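PDB 2WQL: major allergen Dau c 1 from Daucus carota, which probably binds hydrophobic ligands in an internal cavity, as other Bet v 1-family pathogenesis-related proteins do, with a role in plant defense and a known allergenic effect. Local coordinates for residues 18-23 against 77-82; 4-9 against 131-136; 10-15 against 146-151. The protein carries 4 engineered substitutions. All blocks are in the same frame, centred on the assembly; numbering follows the deposited sequence.

Overall arrangement
The chain begins with edge strand 5-12, which takes part in two contacts with the C-terminal helix 130-153: interaction 2 holds its first half to the start of the helix, and interaction 3 joins its end and the following turn to a point near the helix's close. Along the chain these two loops cross. Interaction 1 is nested inside both, closing a shorter loop between helix 16-25 and the hairpin leading into strand 80-87. Interactions 2 and 3 thus tie one side of the antiparallel sheet to the long helix, and interaction 1 ties the short helix to the bulge at the start of strand 80-87, in the middle of the sheet. Interactions 1 and 3 also touch directly, Ile19 lying against Ser12 and Val14.

Interaction 1 (18-23 against 77-82); sequences KIFSGI and EALSYD. Engineered in segment 77-82: Ser80 (natural residue Thr). With P4C (O-acetaldehydyl-hexaethylene glycol), chain E.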
ATOM      1  N   LYS A  18       0.777 -22.322   6.773  1.00 25.01           N
ATOM      2  CA  LYS A  18       2.112 -22.854   7.011  1.00 25.11           C
ATOM      3  C   LYS A  18       2.877 -22.006   8.041  1.00 24.65           C
ATOM      4  O   LYS A  18       3.539 -22.549   8.927  1.00 24.62           O
ATOM      5  CB  LYS A  18       2.864 -22.946   5.685  1.00 25.31           C
ATOM      6  CG  LYS A  18       3.779 -24.144   5.530  1.00 27.56           C
ATOM      7  CD  LYS A  18       4.132 -24.373   4.039  1.00 30.08           C
ATOM      8  CE  LYS A  18       4.871 -25.702   3.787  1.00 31.41           C
ATOM      9  NZ  LYS A  18       5.931 -25.541   2.734  1.00 32.41           N
ATOM     10  N   ILE A  19       2.776 -20.682   7.934  1.00 24.14           N
ATOM     11  CA  ILE A  19       3.432 -19.782   8.882  1.00 24.09           C
ATOM     12  C   ILE A  19       2.913 -20.020  10.293  1.00 24.42           C
ATOM     13  O   ILE A  19       3.688 -20.168  11.241  1.00 24.60           O
ATOM     14  CB  ILE A  19       3.224 -18.296   8.498  1.00 23.98           C
ATOM     15  CG1 ILE A  19       4.134 -17.914   7.330  1.00 24.39           C
ATOM     16  CG2 ILE A  19       3.531 -17.374   9.656  1.00 23.30           C
ATOM     17  CD1 ILE A  19       5.601 -17.860   7.686  1.00 23.96           C
ATOM     18  N   PHE A  20       1.599 -20.073  10.424  1.00 24.53           N
ATOM     19  CA  PHE A  20       0.969 -20.324  11.702  1.00 24.77           C
ATOM     20  C   PHE A  20       1.414 -21.643  12.314  1.00 25.06           C
ATOM     21  O   PHE A  20       1.566 -21.736  13.522  1.00 25.52           O
ATOM     22  CB  PHE A  20      -0.550 -20.345  11.553  1.00 24.89           C
ATOM     23  CG  PHE A  20      -1.285 -20.347  12.864  1.00 24.08           C
ATOM     24  CD1 PHE A  20      -1.393 -19.176  13.612  1.00 24.18           C
ATOM     25  CD2 PHE A  20      -1.862 -21.500  13.348  1.00 23.55           C
ATOM     26  CE1 PHE A  20      -2.081 -19.155  14.821  1.00 24.28           C
ATOM     27  CE2 PHE A  20      -2.549 -21.492  14.559  1.00 24.27           C
ATOM     28  CZ  PHE A  20      -2.657 -20.312  15.296  1.00 24.09           C
ATOM     29  N   SER A  21       1.602 -22.671  11.494  1.00 25.28           N
ATOM     30  CA  SER A  21       2.021 -23.957  12.023  1.00 25.73           C
ATOM     31  C   SER A  21       3.447 -23.846  12.546  1.00 25.68           C
ATOM     32  O   SER A  21       3.795 -24.471  13.536  1.00 26.15           O
ATOM     33  CB  SER A  21       1.911 -25.062  10.974  1.00 25.65           C
ATOM     34  OG  SER A  21       2.911 -24.894   9.977  1.00 27.93           O
ATOM     35  N   GLY A  22       4.263 -23.027  11.903  1.00 25.45           N
ATOM     36  CA  GLY A  22       5.648 -22.895  12.303  1.00 25.55           C
ATOM     37  C   GLY A  22       5.840 -22.033  13.536  1.00 25.65           C
ATOM     38  O   GLY A  22       6.627 -22.367  14.417  1.00 25.49           O
ATOM     39  N   ILE A  23       5.135 -20.911  13.601  1.00 25.88           N
ATOM     40  CA  ILE A  23       5.385 -19.947  14.670  1.00 26.14           C
ATOM     41  C   ILE A  23       4.435 -20.100  15.848  1.00 26.43           C
ATOM     42  O   ILE A  23       4.618 -19.416  16.846  1.00 27.13           O
ATOM     43  CB  ILE A  23       5.375 -18.473  14.176  1.00 26.07           C
ATOM     44  CG1 ILE A  23       3.955 -18.011  13.836  1.00 26.55           C
ATOM     45  CG2 ILE A  23       6.322 -18.290  12.984  1.00 25.36           C
ATOM     46  CD1 ILE A  23       3.880 -16.621  13.199  1.00 25.51           C
ATOM     47  N   GLU A  77      -8.182 -22.687  13.413  1.00 26.21           N
ATOM     48  CA  GLU A  77      -8.945 -22.463  12.205  1.00 26.63           C
ATOM     49  C   GLU A  77      -8.828 -21.021  11.731  1.00 25.91           C
ATOM     50  O   GLU A  77      -8.747 -20.759  10.532  1.00 26.21           O
ATOM     51  CB  GLU A  77     -10.403 -22.822  12.465  1.00 27.46           C
ATOM     52  CG  GLU A  77     -10.623 -24.306  12.810  1.00 30.87           C
ATOM     53  CD  GLU A  77     -10.315 -25.249  11.631  1.00 36.12           C
ATOM     54  OE1 GLU A  77     -10.209 -24.766  10.470  1.00 40.23           O
ATOM     55  OE2 GLU A  77     -10.185 -26.477  11.861  1.00 38.72           O
ATOM     56  N   ALA A  78      -8.794 -20.087  12.675  1.00 25.03           N
ATOM     57  CA  ALA A  78      -8.706 -18.675  12.353  1.00 24.44           C
ATOM     58  C   ALA A  78      -7.277 -18.167  12.221  1.00 24.18           C
ATOM     59  O   ALA A  78      -7.088 -17.038  11.790  1.00 24.46           O
ATOM     60  CB  ALA A  78      -9.430 -17.880  13.383  1.00 24.17           C
ATOM     61  N   LEU A  79      -6.292 -19.001  12.574  1.00 23.75           N
ATOM     62  CA  LEU A  79      -4.882 -18.627  12.617  1.00 23.31           C
ATOM     63  C   LEU A  79      -4.639 -17.404  13.531  1.00 23.69           C
ATOM     64  O   LEU A  79      -3.953 -16.455  13.146  1.00 23.55           O
ATOM     65  CB  LEU A  79      -4.356 -18.357  11.208  1.00 23.18           C
ATOM     66  CG  LEU A  79      -4.743 -19.358  10.110  1.00 23.01           C
ATOM     67  CD1 LEU A  79      -4.069 -19.001   8.800  1.00 19.84           C
ATOM     68  CD2 LEU A  79      -4.428 -20.797  10.527  1.00 21.00           C
ATOM     69  N   SER A  80      -5.208 -17.428  14.734  1.00 23.94           N
ATOM     70  CA  SER A  80      -4.923 -16.404  15.722  1.00 24.48           C
ATOM     71  C   SER A  80      -4.332 -17.010  16.985  1.00 24.77           C
ATOM     72  O   SER A  80      -4.566 -18.180  17.300  1.00 25.07           O
ATOM     73  CB  SER A  80      -6.173 -15.587  16.062  1.00 24.79           C
ATOM     74  OG  SER A  80      -7.078 -16.296  16.877  1.00 25.28           O
ATOM     75  N   TYR A  81      -3.547 -16.206  17.694  1.00 25.18           N
ATOM     76  CA  TYR A  81      -2.837 -16.645  18.904  1.00 25.60           C
ATOM     77  C   TYR A  81      -2.745 -15.457  19.847  1.00 25.96           C
ATOM     78  O   TYR A  81      -2.332 -14.374  19.435  1.00 26.05           O
ATOM     79  CB  TYR A  81      -1.437 -17.156  18.555  1.00 25.39           C
ATOM     80  CG  TYR A  81      -0.641 -17.768  19.706  1.00 26.58           C
ATOM     81  CD1 TYR A  81      -0.922 -19.053  20.178  1.00 28.62           C
ATOM     82  CD2 TYR A  81       0.418 -17.083  20.295  1.00 27.17           C
ATOM     83  CE1 TYR A  81      -0.194 -19.610  21.218  1.00 28.67           C
ATOM     84  CE2 TYR A  81       1.143 -17.629  21.328  1.00 27.93           C
ATOM     85  CZ  TYR A  81       0.841 -18.888  21.789  1.00 28.93           C
ATOM     86  OH  TYR A  81       1.573 -19.437  22.825  1.00 28.39           O
ATOM     87  N   ASP A  82      -3.165 -15.665  21.096  1.00 26.24           N
ATOM     88  CA  ASP A  82      -3.103 -14.642  22.131  1.00 26.62           C
ATOM     89  C   ASP A  82      -2.237 -15.150  23.267  1.00 26.06           C
ATOM     90  O   ASP A  82      -2.392 -16.285  23.700  1.00 25.95           O
ATOM     91  CB  ASP A  82      -4.500 -14.336  22.665  1.00 27.35           C
ATOM     92  CG  ASP A  82      -5.467 -13.908  21.568  1.00 29.99           C
ATOM     93  OD1 ASP A  82      -5.158 -12.952  20.836  1.00 33.91           O
ATOM     94  OD2 ASP A  82      -6.542 -14.540  21.436  1.00 33.61           O
TER
HETATM   95  O1  P4C E 200       4.612 -19.237  19.986  1.00 44.82           O
HETATM   96  C2  P4C E 200       4.752 -18.039  20.221  1.00 42.98           C
HETATM   97  C3  P4C E 200       4.225 -16.976  19.274  1.00 41.99           C
HETATM   98  O4  P4C E 200       4.475 -15.692  19.873  1.00 42.74           O
HETATM   99  C5  P4C E 200       3.703 -14.572  19.384  1.00 40.77           C
HETATM  100  C6  P4C E 200       3.731 -13.462  20.444  1.00 40.48           C
HETATM  101  O7  P4C E 200       4.758 -12.513  20.172  1.00 41.48           O
HETATM  102  C8  P4C E 200       4.498 -11.631  19.058  1.00 41.56           C
HETATM  103  C9  P4C E 200       5.660 -11.534  18.042  1.00 40.39           C
HETATM  104  O10 P4C E 200       5.287 -12.108  16.765  1.00 38.26           O
HETATM  105  C11 P4C E 200       6.397 -12.515  15.941  1.00 35.38           C
HETATM  106  C12 P4C E 200       6.502 -14.036  15.850  1.00 34.68           C
HETATM  107  O13 P4C E 200       7.761 -14.487  16.373  1.00 34.28           O
HETATM  108  C14 P4C E 200       7.986 -15.899  16.269  1.00 33.33           C
HETATM  109  C15 P4C E 200       7.346 -16.647  17.433  1.00 34.50           C
HETATM  110  O16 P4C E 200       8.318 -17.006  18.416  1.00 37.06           O
HETATM  111  C17 P4C E 200       7.807 -17.096  19.769  1.00 39.01           C
HETATM  112  C18 P4C E 200       8.866 -16.650  20.803  1.00 40.07           C
HETATM  113  O19 P4C E 200       8.287 -16.199  22.052  1.00 41.22           O
HETATM  114  C20 P4C E 200       8.331 -14.774  22.270  1.00 41.31           C
HETATM  115  C21 P4C E 200       7.140 -14.323  23.139  1.00 42.05           C
HETATM  116  O22 P4C E 200       6.361 -13.238  22.582  1.00 42.60           O
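Phe20, on the first of the two short helices of the Bet v 1 fold, packs against a G1 beta bulge at Leu79 and Ser80, where the turn after strand 66-75 enters strand 80-87. Leu79 adopts the left-handed backbone conformation of that bulge (phi 56°, psi 47°), and its CA sits over one face of the Phe20 ring, 3.7 Å from the centroid and displaced toward the rim. With CG anti to the backbone N (chi1 -169°), Phe20 reaches out from the helix to the bulge. The isobutyl group of Leu79 extends the cover, its CD2 lying 3.9 Å from Phe20 CD2, while Ser80 O stands at the ring edge, 3.5 Å from Phe20 CZ. Ser80 itself is an engineered residue. Ile23, about one turn along the helix, and Tyr81, two residues on from Leu79, line the ligand pocket. The aldehyde oxygen O1 of the bound glycol comes within 3.1 Å of Ile23 O, and Tyr81 CE2 lies 3.8 Å from the ligand's C3. The Tyr81 hydroxyl pairs with Thr71 of strand 66-75, which helps fix the ring at the pocket wall. Van der Waals and CH-pi contacts thus carry the pairing of helix and bulge, with a carbonyl oxygen at the ring edge.

Interaction 2 (4-9 against 131-136); sequences QSHSLE and ENIKFA
His6 presents one face of its imidazole to Ile133, whose CG2 methyl stands over the middle of the ring at 3.4 Å from the centroid and 13° off the normal, a CH-pi contact between strand 5-12 and helix 130-153. The second branch of the same isoleucine is used two residues earlier in the chain: Ile133 CD1 meets the amide end of Gln4, 3.6 Å from NE2. CG1 of Ile133 lies beside the backbone N (chi1 -64°), and chi2 near 164° extends CD1 toward Gln4, while CG2 is left for the histidine. The extended Gln4 chain comes in from the opposite direction. In the next shell, His6 NE2 is hydrogen-bonded to Asp137, one turn along the helix, and Gln4 OE1 accepts from the backbone N of Val128, just ahead of the helix. Phe120 of strand 112-122 touches both His6 and Ile133, and backbone bonds to that strand hold Gln4 and His6 in line. With a methyl over one face and Asp137 bonded to NE2, the ring's orientation is probably restrained both by packing and by a polar bond. The nearby carboxylate would be expected to favour its protonated form.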
ATOM      1  N   GLN A   4      -0.763   1.887  26.810  1.00 24.40           N
ATOM      2  CA  GLN A   4       0.221   1.993  25.734  1.00 24.19           C
ATOM      3  C   GLN A   4       0.185   0.747  24.871  1.00 24.18           C
ATOM      4  O   GLN A   4       0.113  -0.345  25.381  1.00 23.84           O
ATOM      5  CB  GLN A   4       1.639   2.201  26.309  1.00 24.08           C
ATOM      6  CG  GLN A   4       2.717   2.441  25.270  1.00 23.73           C
ATOM      7  CD  GLN A   4       4.114   2.620  25.856  1.00 23.15           C
ATOM      8  OE1 GLN A   4       4.298   2.600  27.061  1.00 23.94           O
ATOM      9  NE2 GLN A   4       5.100   2.791  24.997  1.00 20.99           N
ATOM     10  N   SER A   5       0.228   0.918  23.557  1.00 24.40           N
ATOM     11  CA  SER A   5       0.176  -0.227  22.660  1.00 24.71           C
ATOM     12  C   SER A   5       1.078  -0.064  21.427  1.00 24.54           C
ATOM     13  O   SER A   5       1.561   1.016  21.128  1.00 24.34           O
ATOM     14  CB  SER A   5      -1.272  -0.495  22.240  1.00 24.58           C
ATOM     15  OG  SER A   5      -1.708   0.525  21.377  1.00 25.18           O
ATOM     16  N   HIS A   6       1.309  -1.158  20.724  1.00 24.60           N
ATOM     17  CA  HIS A   6       2.179  -1.131  19.551  1.00 24.90           C
ATOM     18  C   HIS A   6       1.837  -2.274  18.629  1.00 24.85           C
ATOM     19  O   HIS A   6       1.446  -3.349  19.077  1.00 24.65           O
ATOM     20  CB  HIS A   6       3.637  -1.257  19.983  1.00 25.11           C
ATOM     21  CG  HIS A   6       4.607  -1.312  18.849  1.00 25.96           C
ATOM     22  ND1 HIS A   6       4.914  -0.207  18.078  1.00 27.80           N
ATOM     23  CD2 HIS A   6       5.353  -2.335  18.360  1.00 27.09           C
ATOM     24  CE1 HIS A   6       5.801  -0.550  17.156  1.00 28.73           C
ATOM     25  NE2 HIS A   6       6.083  -1.837  17.304  1.00 28.36           N
ATOM     26  N   SER A   7       1.970  -2.063  17.333  1.00 24.91           N
ATOM     27  CA  SER A   7       1.759  -3.175  16.441  1.00 25.43           C
ATOM     28  C   SER A   7       2.929  -3.408  15.515  1.00 25.20           C
ATOM     29  O   SER A   7       3.667  -2.493  15.186  1.00 24.92           O
ATOM     30  CB  SER A   7       0.465  -3.001  15.650  1.00 25.81           C
ATOM     31  OG  SER A   7       0.596  -1.955  14.721  1.00 26.49           O
ATOM     32  N   LEU A   8       3.074  -4.668  15.121  1.00 25.60           N
ATOM     33  CA  LEU A   8       4.136  -5.132  14.242  1.00 25.92           C
ATOM     34  C   LEU A   8       3.519  -5.998  13.161  1.00 26.27           C
ATOM     35  O   LEU A   8       2.740  -6.906  13.457  1.00 27.02           O
ATOM     36  CB  LEU A   8       5.142  -5.968  15.039  1.00 25.90           C
ATOM     37  CG  LEU A   8       6.242  -6.653  14.225  1.00 26.64           C
ATOM     38  CD1 LEU A   8       7.210  -5.605  13.623  1.00 25.64           C
ATOM     39  CD2 LEU A   8       6.978  -7.692  15.098  1.00 26.10           C
ATOM     40  N   GLU A   9       3.874  -5.728  11.912  1.00 26.64           N
ATOM     41  CA  GLU A   9       3.393  -6.528  10.796  1.00 26.77           C
ATOM     42  C   GLU A   9       4.587  -7.131  10.098  1.00 26.46           C
ATOM     43  O   GLU A   9       5.571  -6.440   9.857  1.00 26.48           O
ATOM     44  CB  GLU A   9       2.580  -5.677   9.834  1.00 26.83           C
ATOM     45  CG  GLU A   9       1.273  -5.229  10.450  1.00 29.34           C
ATOM     46  CD  GLU A   9       0.310  -4.592   9.452  1.00 34.27           C
ATOM     47  OE1 GLU A   9       0.649  -4.459   8.239  1.00 35.54           O
ATOM     48  OE2 GLU A   9      -0.810  -4.223   9.898  1.00 38.23           O
ATOM     49  N   GLU A 131      12.982   2.650  22.321  1.00 25.45           N
ATOM     50  CA  GLU A 131      14.144   1.771  22.032  1.00 25.59           C
ATOM     51  C   GLU A 131      13.863   0.313  22.421  1.00 24.85           C
ATOM     52  O   GLU A 131      14.271  -0.598  21.733  1.00 24.90           O
ATOM     53  CB  GLU A 131      15.468   2.295  22.645  1.00 25.80           C
ATOM     54  CG  GLU A 131      15.703   1.982  24.152  1.00 28.43           C
ATOM     55  CD  GLU A 131      17.187   2.050  24.607  1.00 30.73           C
ATOM     56  OE1 GLU A 131      18.033   1.301  24.049  1.00 32.69           O
ATOM     57  OE2 GLU A 131      17.500   2.811  25.562  1.00 30.90           O
ATOM     58  N   ASN A 132      13.157   0.086  23.511  1.00 24.39           N
ATOM     59  CA  ASN A 132      12.865  -1.288  23.943  1.00 24.14           C
ATOM     60  C   ASN A 132      11.851  -1.962  23.036  1.00 24.22           C
ATOM     61  O   ASN A 132      11.902  -3.178  22.844  1.00 24.18           O
ATOM     62  CB  ASN A 132      12.340  -1.314  25.377  1.00 23.92           C
ATOM     63  CG  ASN A 132      13.310  -0.734  26.353  1.00 23.60           C
ATOM     64  OD1 ASN A 132      13.411   0.478  26.494  1.00 24.11           O
ATOM     65  ND2 ASN A 132      14.044  -1.589  27.029  1.00 23.52           N
ATOM     66  N   ILE A 133      10.915  -1.176  22.501  1.00 24.23           N
ATOM     67  CA  ILE A 133       9.912  -1.692  21.583  1.00 24.28           C
ATOM     68  C   ILE A 133      10.562  -2.063  20.235  1.00 24.27           C
ATOM     69  O   ILE A 133      10.281  -3.121  19.661  1.00 24.09           O
ATOM     70  CB  ILE A 133       8.755  -0.682  21.399  1.00 24.30           C
ATOM     71  CG1 ILE A 133       8.015  -0.484  22.730  1.00 24.28           C
ATOM     72  CG2 ILE A 133       7.767  -1.164  20.337  1.00 23.79           C
ATOM     73  CD1 ILE A 133       7.106   0.766  22.776  1.00 23.69           C
ATOM     74  N   LYS A 134      11.426  -1.195  19.736  1.00 24.22           N
ATOM     75  CA  LYS A 134      12.159  -1.490  18.506  1.00 24.73           C
ATOM     76  C   LYS A 134      13.033  -2.741  18.642  1.00 24.39           C
ATOM     77  O   LYS A 134      13.151  -3.531  17.700  1.00 24.65           O
ATOM     78  CB  LYS A 134      13.044  -0.317  18.088  1.00 24.91           C
ATOM     79  CG  LYS A 134      12.311   0.875  17.481  1.00 26.59           C
ATOM     80  CD  LYS A 134      13.319   2.054  17.341  1.00 29.53           C
ATOM     81  CE  LYS A 134      12.701   3.311  16.716  1.00 30.66           C
ATOM     82  NZ  LYS A 134      13.715   4.390  16.530  1.00 30.26           N
ATOM     83  N   PHE A 135      13.646  -2.908  19.805  1.00 23.96           N
ATOM     84  CA  PHE A 135      14.463  -4.090  20.076  1.00 23.75           C
ATOM     85  C   PHE A 135      13.634  -5.356  19.955  1.00 23.60           C
ATOM     86  O   PHE A 135      14.028  -6.303  19.284  1.00 23.51           O
ATOM     87  CB  PHE A 135      15.075  -4.033  21.477  1.00 23.60           C
ATOM     88  CG  PHE A 135      15.897  -5.232  21.810  1.00 23.43           C
ATOM     89  CD1 PHE A 135      17.214  -5.318  21.389  1.00 23.26           C
ATOM     90  CD2 PHE A 135      15.356  -6.295  22.516  1.00 23.52           C
ATOM     91  CE1 PHE A 135      17.982  -6.438  21.670  1.00 23.33           C
ATOM     92  CE2 PHE A 135      16.123  -7.418  22.803  1.00 23.69           C
ATOM     93  CZ  PHE A 135      17.433  -7.488  22.381  1.00 23.41           C
ATOM     94  N   ALA A 136      12.486  -5.357  20.617  1.00 23.79           N
ATOM     95  CA  ALA A 136      11.564  -6.488  20.569  1.00 23.90           C
ATOM     96  C   ALA A 136      11.157  -6.799  19.141  1.00 24.19           C
ATOM     97  O   ALA A 136      11.164  -7.957  18.744  1.00 24.40           O
ATOM     98  CB  ALA A 136      10.344  -6.219  21.429  1.00 23.53           C
TER

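Interaction 3 (10-15 against 146-151); sequences ITSSVS and AIEAYL
With its OG anti to the backbone N (chi1 178°), Ser12 at the end of strand 5-12 points its hydroxyl at the carboxylate of Glu148, whose own side chain runs extended from the C-terminal helix, CG likewise anti to N (chi1 -160°). The two polar ends meet in a weak hydrogen bond, Ser12 OG donating to Glu148 OE2 over 3.0 Å. Ser12 OG also accepts from Val14 N at 3.0 Å, with an angle of 154° at the hydrogen. This closes an ST turn that bends the chain out of the strand. One hydroxyl thus both shapes the turn and faces the glutamate. The other carboxylate oxygen is reached through a water, which accepts from Ser13 N at 2.7 Å and donates to Glu148 OE1 at 2.9 Å, a bridge between the turn and the helix. Beside this polar cluster Val14 slides past the stem of the glutamate, its CG2 lying 3.9 Å from Glu148 CG. The stronger partner of OE2 lies on the helix itself: Lys145 makes a salt bridge to it and also donates to Thr11 O. The buried carboxylate therefore has its negative charge matched close by, and the lysine should probably keep Glu148 ionised. Ala138 of a neighbouring subunit rests on Glu148 where the long helix faces another copy of the protein. Ser15, just past the turn, is at the N-cap position of helix 16-25, where its OG takes a weak bond from Lys18 N. Around the contact, Ile19 of that helix touches Ser12 and Val14, while Ile152, further along helix 130-153, packs on Val14, and backbone bonds from Ser12 to Ser112 join the strand's end to strand 112-122.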
ATOM      1  N   ILE A  10       4.522  -8.426   9.805  1.00 26.03           N
ATOM      2  CA  ILE A  10       5.596  -9.077   9.067  1.00 25.82           C
ATOM      3  C   ILE A  10       5.024  -9.779   7.838  1.00 25.81           C
ATOM      4  O   ILE A  10       4.136 -10.608   7.933  1.00 25.86           O
ATOM      5  CB  ILE A  10       6.374 -10.090   9.933  1.00 25.68           C
ATOM      6  CG1 ILE A  10       6.908  -9.436  11.208  1.00 25.83           C
ATOM      7  CG2 ILE A  10       7.526 -10.670   9.153  1.00 25.48           C
ATOM      8  CD1 ILE A  10       7.309 -10.422  12.289  1.00 25.30           C
ATOM      9  N   THR A  11       5.555  -9.431   6.681  1.00 26.00           N
ATOM     10  CA  THR A  11       5.132 -10.016   5.418  1.00 26.17           C
ATOM     11  C   THR A  11       5.970 -11.248   5.089  1.00 25.91           C
ATOM     12  O   THR A  11       7.169 -11.293   5.380  1.00 26.00           O
ATOM     13  CB  THR A  11       5.260  -8.978   4.277  1.00 26.27           C
ATOM     14  OG1 THR A  11       4.362  -7.897   4.538  1.00 27.05           O
ATOM     15  CG2 THR A  11       4.895  -9.566   2.934  1.00 27.16           C
ATOM     16  N   SER A  12       5.328 -12.240   4.481  1.00 25.56           N
ATOM     17  CA  SER A  12       5.992 -13.461   4.061  1.00 25.36           C
ATOM     18  C   SER A  12       5.392 -13.988   2.771  1.00 25.33           C
ATOM     19  O   SER A  12       4.216 -13.826   2.523  1.00 25.70           O
ATOM     20  CB  SER A  12       5.869 -14.539   5.141  1.00 25.35           C
ATOM     21  OG  SER A  12       6.474 -15.763   4.730  1.00 25.10           O
ATOM     22  N   SER A  13       6.210 -14.638   1.957  1.00 25.26           N
ATOM     23  CA  SER A  13       5.726 -15.295   0.749  1.00 25.02           C
ATOM     24  C   SER A  13       5.178 -16.678   1.053  1.00 24.63           C
ATOM     25  O   SER A  13       4.557 -17.278   0.186  1.00 24.67           O
ATOM     26  CB  SER A  13       6.838 -15.412  -0.298  1.00 25.04           C
ATOM     27  OG  SER A  13       7.918 -16.183   0.182  1.00 25.83           O
ATOM     28  N   VAL A  14       5.426 -17.185   2.261  1.00 24.15           N
ATOM     29  CA  VAL A  14       4.878 -18.460   2.703  1.00 24.01           C
ATOM     30  C   VAL A  14       3.401 -18.278   3.094  1.00 24.15           C
ATOM     31  O   VAL A  14       2.996 -17.214   3.566  1.00 24.44           O
ATOM     32  CB  VAL A  14       5.668 -19.035   3.905  1.00 24.22           C
ATOM     33  CG1 VAL A  14       4.986 -20.269   4.454  1.00 23.58           C
ATOM     34  CG2 VAL A  14       7.103 -19.347   3.510  1.00 23.24           C
ATOM     35  N   SER A  15       2.599 -19.318   2.903  1.00 24.02           N
ATOM     36  CA  SER A  15       1.159 -19.236   3.150  1.00 23.53           C
ATOM     37  C   SER A  15       0.838 -19.078   4.630  1.00 23.31           C
ATOM     38  O   SER A  15       1.638 -19.428   5.490  1.00 23.03           O
ATOM     39  CB  SER A  15       0.455 -20.475   2.599  1.00 23.23           C
ATOM     40  OG  SER A  15       0.652 -21.586   3.452  1.00 23.20           O
ATOM     41  N   ALA A 146      13.874 -16.742  10.678  1.00 23.00           N
ATOM     42  CA  ALA A 146      14.624 -17.987  10.805  1.00 22.70           C
ATOM     43  C   ALA A 146      13.656 -19.161  10.613  1.00 22.79           C
ATOM     44  O   ALA A 146      13.987 -20.151   9.969  1.00 22.73           O
ATOM     45  CB  ALA A 146      15.326 -18.066  12.160  1.00 22.37           C
ATOM     46  N   ILE A 147      12.452 -19.029  11.170  1.00 22.93           N
ATOM     47  CA  ILE A 147      11.410 -20.048  11.027  1.00 23.19           C
ATOM     48  C   ILE A 147      10.895 -20.117   9.587  1.00 23.68           C
ATOM     49  O   ILE A 147      10.711 -21.206   9.035  1.00 23.58           O
ATOM     50  CB  ILE A 147      10.239 -19.815  12.028  1.00 23.12           C
ATOM     51  CG1 ILE A 147      10.695 -20.111  13.461  1.00 22.64           C
ATOM     52  CG2 ILE A 147       9.047 -20.701  11.715  1.00 22.66           C
ATOM     53  CD1 ILE A 147       9.797 -19.516  14.525  1.00 21.41           C
ATOM     54  N   GLU A 148      10.674 -18.962   8.973  1.00 24.12           N
ATOM     55  CA  GLU A 148      10.311 -18.913   7.547  1.00 24.47           C
ATOM     56  C   GLU A 148      11.318 -19.696   6.684  1.00 23.93           C
ATOM     57  O   GLU A 148      10.949 -20.458   5.794  1.00 24.00           O
ATOM     58  CB  GLU A 148      10.224 -17.463   7.067  1.00 24.86           C
ATOM     59  CG  GLU A 148       9.416 -17.277   5.798  1.00 27.03           C
ATOM     60  CD  GLU A 148       9.639 -15.921   5.134  1.00 29.92           C
ATOM     61  OE1 GLU A 148      10.288 -15.900   4.078  1.00 32.87           O
ATOM     62  OE2 GLU A 148       9.184 -14.876   5.655  1.00 32.50           O
ATOM     63  N   ALA A 149      12.596 -19.516   6.968  1.00 23.54           N
ATOM     64  CA  ALA A 149      13.649 -20.221   6.250  1.00 23.15           C
ATOM     65  C   ALA A 149      13.509 -21.731   6.406  1.00 23.16           C
ATOM     66  O   ALA A 149      13.637 -22.484   5.443  1.00 22.81           O
ATOM     67  CB  ALA A 149      14.996 -19.765   6.735  1.00 22.84           C
ATOM     68  N   TYR A 150      13.237 -22.181   7.625  1.00 23.24           N
ATOM     69  CA  TYR A 150      13.079 -23.615   7.883  1.00 23.36           C
ATOM     70  C   TYR A 150      11.842 -24.199   7.141  1.00 23.28           C
ATOM     71  O   TYR A 150      11.893 -25.305   6.588  1.00 22.86           O
ATOM     72  CB  TYR A 150      13.002 -23.872   9.393  1.00 23.37           C
ATOM     73  CG  TYR A 150      12.586 -25.276   9.748  1.00 24.44           C
ATOM     74  CD1 TYR A 150      13.533 -26.266   9.953  1.00 26.05           C
ATOM     75  CD2 TYR A 150      11.245 -25.609   9.868  1.00 25.86           C
ATOM     76  CE1 TYR A 150      13.159 -27.559  10.271  1.00 27.46           C
ATOM     77  CE2 TYR A 150      10.852 -26.894  10.182  1.00 27.37           C
ATOM     78  CZ  TYR A 150      11.810 -27.871  10.382  1.00 27.97           C
ATOM     79  OH  TYR A 150      11.417 -29.157  10.698  1.00 28.71           O
ATOM     80  N   LEU A 151      10.747 -23.438   7.135  1.00 23.27           N
ATOM     81  CA  LEU A 151       9.523 -23.822   6.421  1.00 23.38           C
ATOM     82  C   LEU A 151       9.712 -23.904   4.899  1.00 23.95           C
ATOM     83  O   LEU A 151       9.178 -24.823   4.251  1.00 24.42           O
ATOM     84  CB  LEU A 151       8.382 -22.858   6.742  1.00 23.08           C
ATOM     85  CG  LEU A 151       7.891 -22.862   8.195  1.00 23.02           C
ATOM     86  CD1 LEU A 151       6.816 -21.821   8.405  1.00 21.50           C
ATOM     87  CD2 LEU A 151       7.405 -24.240   8.615  1.00 21.54           C
TER
HETATM   88  O   HOH W   1       8.760 -13.969   2.583  1.00 21.75           O